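Local coordinates for C2 domain protein (Scophthalmus maximus, PDB 3W56) that binds calcium ions through a C2 domain and may act at membranes, possibly with wide pore channel activity, at residues A[81-86]-A[103-108]. Numbering follows the deposited sequence.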
loop_
_atom_site.group_PDB
_atom_site.type_symbol
_atom_site.label_atom_id
_atom_site.label_comp_id
_atom_site.label_asym_id
_atom_site.label_seq_id
_atom_site.Cartn_x
_atom_site.Cartn_y
_atom_site.Cartn_z
ATOM N N ASN A 81 -4.146 -11.722 12.061
ATOM C CA ASN A 81 -5.225 -12.038 11.137
ATOM C C ASN A 81 -6.105 -10.916 10.718
ATOM O O ASN A 81 -7.068 -11.113 9.986
ATOM C CB ASN A 81 -5.955 -13.318 11.556
ATOM C CG ASN A 81 -5.015 -14.503 11.528
ATOM O OD1 ASN A 81 -4.244 -14.642 10.581
ATOM N ND2 ASN A 81 -5.011 -15.307 12.577
ATOM N N ASP A 82 -5.761 -9.706 11.154
ATOM C CA ASP A 82 -6.434 -8.583 10.607
ATOM C C ASP A 82 -6.070 -8.579 9.116
ATOM O O ASP A 82 -4.974 -9.058 8.698
ATOM C CB ASP A 82 -5.869 -7.306 11.181
ATOM C CG ASP A 82 -6.398 -6.973 12.588
ATOM O OD1 ASP A 82 -7.437 -7.542 13.033
ATOM O OD2 ASP A 82 -5.790 -6.069 13.221
ATOM N N ILE A 83 -6.939 -7.961 8.343
ATOM C CA ILE A 83 -6.751 -7.898 6.916
ATOM C C ILE A 83 -6.128 -6.554 6.600
ATOM O O ILE A 83 -6.773 -5.501 6.731
ATOM C CB ILE A 83 -8.051 -8.071 6.144
ATOM C CG1 ILE A 83 -8.605 -9.473 6.434
ATOM C CG2 ILE A 83 -7.773 -7.925 4.650
ATOM C CD1 ILE A 83 -7.558 -10.544 6.281
ATOM N N LEU A 84 -4.860 -6.626 6.184
ATOM C CA LEU A 84 -4.108 -5.494 5.613
ATOM C C LEU A 84 -4.580 -5.367 4.172
ATOM O O LEU A 84 -4.508 -6.308 3.394
ATOM C CB LEU A 84 -2.550 -5.701 5.711
ATOM C CG LEU A 84 -1.705 -4.705 4.897
ATOM C CD1 LEU A 84 -1.700 -3.315 5.558
ATOM C CD2 LEU A 84 -0.262 -5.220 4.754
ATOM N N ARG A 85 -5.154 -4.227 3.836
ATOM C CA ARG A 85 -5.582 -3.943 2.487
ATOM C C ARG A 85 -4.868 -2.687 1.923
ATOM O O ARG A 85 -4.833 -1.566 2.532
ATOM C CB ARG A 85 -7.135 -3.765 2.496
ATOM C CG ARG A 85 -7.683 -3.206 1.239
ATOM C CD ARG A 85 -9.128 -2.778 1.470
ATOM N NE ARG A 85 -9.749 -2.249 0.261
ATOM C CZ ARG A 85 -10.429 -2.993 -0.612
ATOM N NH1 ARG A 85 -10.561 -4.302 -0.405
ATOM N NH2 ARG A 85 -10.995 -2.432 -1.691
ATOM N N LEU A 86 -4.332 -2.870 0.730
ATOM C CA LEU A 86 -3.533 -1.853 0.069
ATOM C C LEU A 86 -4.210 -1.565 -1.234
ATOM O O LEU A 86 -4.514 -2.441 -2.012
ATOM C CB LEU A 86 -2.088 -2.318 -0.142
ATOM C CG LEU A 86 -1.320 -2.667 1.114
ATOM C CD1 LEU A 86 0.176 -3.009 0.814
ATOM C CD2 LEU A 86 -1.307 -1.576 2.142
ATOM N N GLN A 103 -5.079 -7.732 -0.524
ATOM C CA GLN A 103 -5.575 -8.108 0.773
ATOM C C GLN A 103 -4.760 -9.261 1.307
ATOM O O GLN A 103 -4.478 -10.257 0.597
ATOM C CB GLN A 103 -7.018 -8.535 0.644
ATOM C CG GLN A 103 -7.946 -7.381 0.332
ATOM C CD GLN A 103 -9.402 -7.750 0.580
ATOM O OE1 GLN A 103 -10.080 -7.116 1.392
ATOM N NE2 GLN A 103 -9.880 -8.789 -0.111
ATOM N N ARG A 104 -4.395 -9.144 2.571
ATOM C CA ARG A 104 -3.537 -10.130 3.195
ATOM C C ARG A 104 -3.802 -10.208 4.703
ATOM O O ARG A 104 -3.870 -9.184 5.361
ATOM C CB ARG A 104 -2.102 -9.698 2.965
ATOM C CG ARG A 104 -1.123 -10.445 3.746
ATOM C CD ARG A 104 0.222 -10.104 3.250
ATOM N NE ARG A 104 0.398 -10.303 1.817
ATOM C CZ ARG A 104 0.446 -11.506 1.216
ATOM N NH1 ARG A 104 0.324 -12.626 1.933
ATOM N NH2 ARG A 104 0.635 -11.596 -0.108
ATOM N N GLN A 105 -3.884 -11.414 5.247
ATOM C CA GLN A 105 -3.989 -11.534 6.697
ATOM C C GLN A 105 -2.611 -11.341 7.292
ATOM O O GLN A 105 -1.646 -11.985 6.881
ATOM C CB GLN A 105 -4.539 -12.889 7.095
ATOM C CG GLN A 105 -6.045 -12.900 7.410
ATOM C CD GLN A 105 -6.593 -14.313 7.584
ATOM O OE1 GLN A 105 -5.952 -15.315 7.174
ATOM N NE2 GLN A 105 -7.766 -14.417 8.201
ATOM N N ILE A 106 -2.501 -10.441 8.274
ATOM C CA ILE A 106 -1.192 -10.178 8.837
ATOM C C ILE A 106 -0.806 -11.175 9.938
ATOM O O ILE A 106 -1.649 -11.631 10.720
ATOM C CB ILE A 106 -1.108 -8.753 9.351
ATOM C CG1 ILE A 106 -2.200 -8.573 10.420
ATOM C CG2 ILE A 106 -1.382 -7.804 8.215
ATOM C CD1 ILE A 106 -2.069 -7.263 11.227
ATOM N N LYS A 107 0.468 -11.518 9.941
ATOM C CA LYS A 107 1.057 -12.544 10.779
ATOM C C LYS A 107 2.193 -11.922 11.557
ATOM O O LYS A 107 2.891 -11.022 11.053
ATOM C CB LYS A 107 1.578 -13.686 9.929
ATOM C CG LYS A 107 0.532 -14.190 8.999
ATOM C CD LYS A 107 -0.556 -14.956 9.716
ATOM C CE LYS A 107 -1.742 -15.060 8.749
ATOM N NZ LYS A 107 -2.484 -16.356 8.848
ATOM N N VAL A 108 2.381 -12.370 12.791
ATOM C CA VAL A 108 3.483 -11.822 13.593
ATOM C C VAL A 108 4.801 -11.949 12.806
ATOM O O VAL A 108 4.988 -12.880 12.024
ATOM C CB VAL A 108 3.627 -12.547 14.956
ATOM C CG1 VAL A 108 4.688 -11.877 15.819
ATOM C CG2 VAL A 108 2.291 -12.549 15.679
#
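Arg-85 and Gln-103 run side by side on one face of an antiparallel ladder, pointing the same way. Their guanidinium and amide planes stand 88° apart, and Gln-103 OE1 approaches the guanidinium edge, where it takes a weak, long hydrogen bond from NH1 at 3.4 Å. The stronger partner of Arg-85 is Glu-87, salt-bridged to NE. Ile-83, on the same face, crosses Gln-103 at a slant, and its CG2 lies loosely against OE1 and CB of Gln-103. On the other face Leu-84 CB presses against Ile-106 CG2 at 3.5 Å, tight for two carbons. Ile-106 holds CG1 between its backbone N and carbonyl carbon (chi1 59°), which lays this atom against Asp-82 O; CD1 beyond it touches Asp-82 CB at 3.8 Å. Leu-84 also meets Tyr-125 and Ile-106 meets Tyr-127, both of strand 122-130 in the opposing sheet, and Arg-104 NE bonds to the Tyr-125 hydroxyl.

Leu-84 and Arg-104 form the hydrogen-bonded pair, with Leu-84 N to Arg-104 O at 2.9 Å and Arg-104 N to Leu-84 O at 3.0 Å. Past the strands, Ile-106 N donates to Asp-82 O (2.9 Å) and Asn-81 N to Ile-106 O (2.8 Å, 171° at the hydrogen), while Lys-107 NZ bonds weakly to Asn-81 OD1. This is the open end of a beta hairpin, with 97-105 as an outermost strand of its sheet in the C2 beta sandwich.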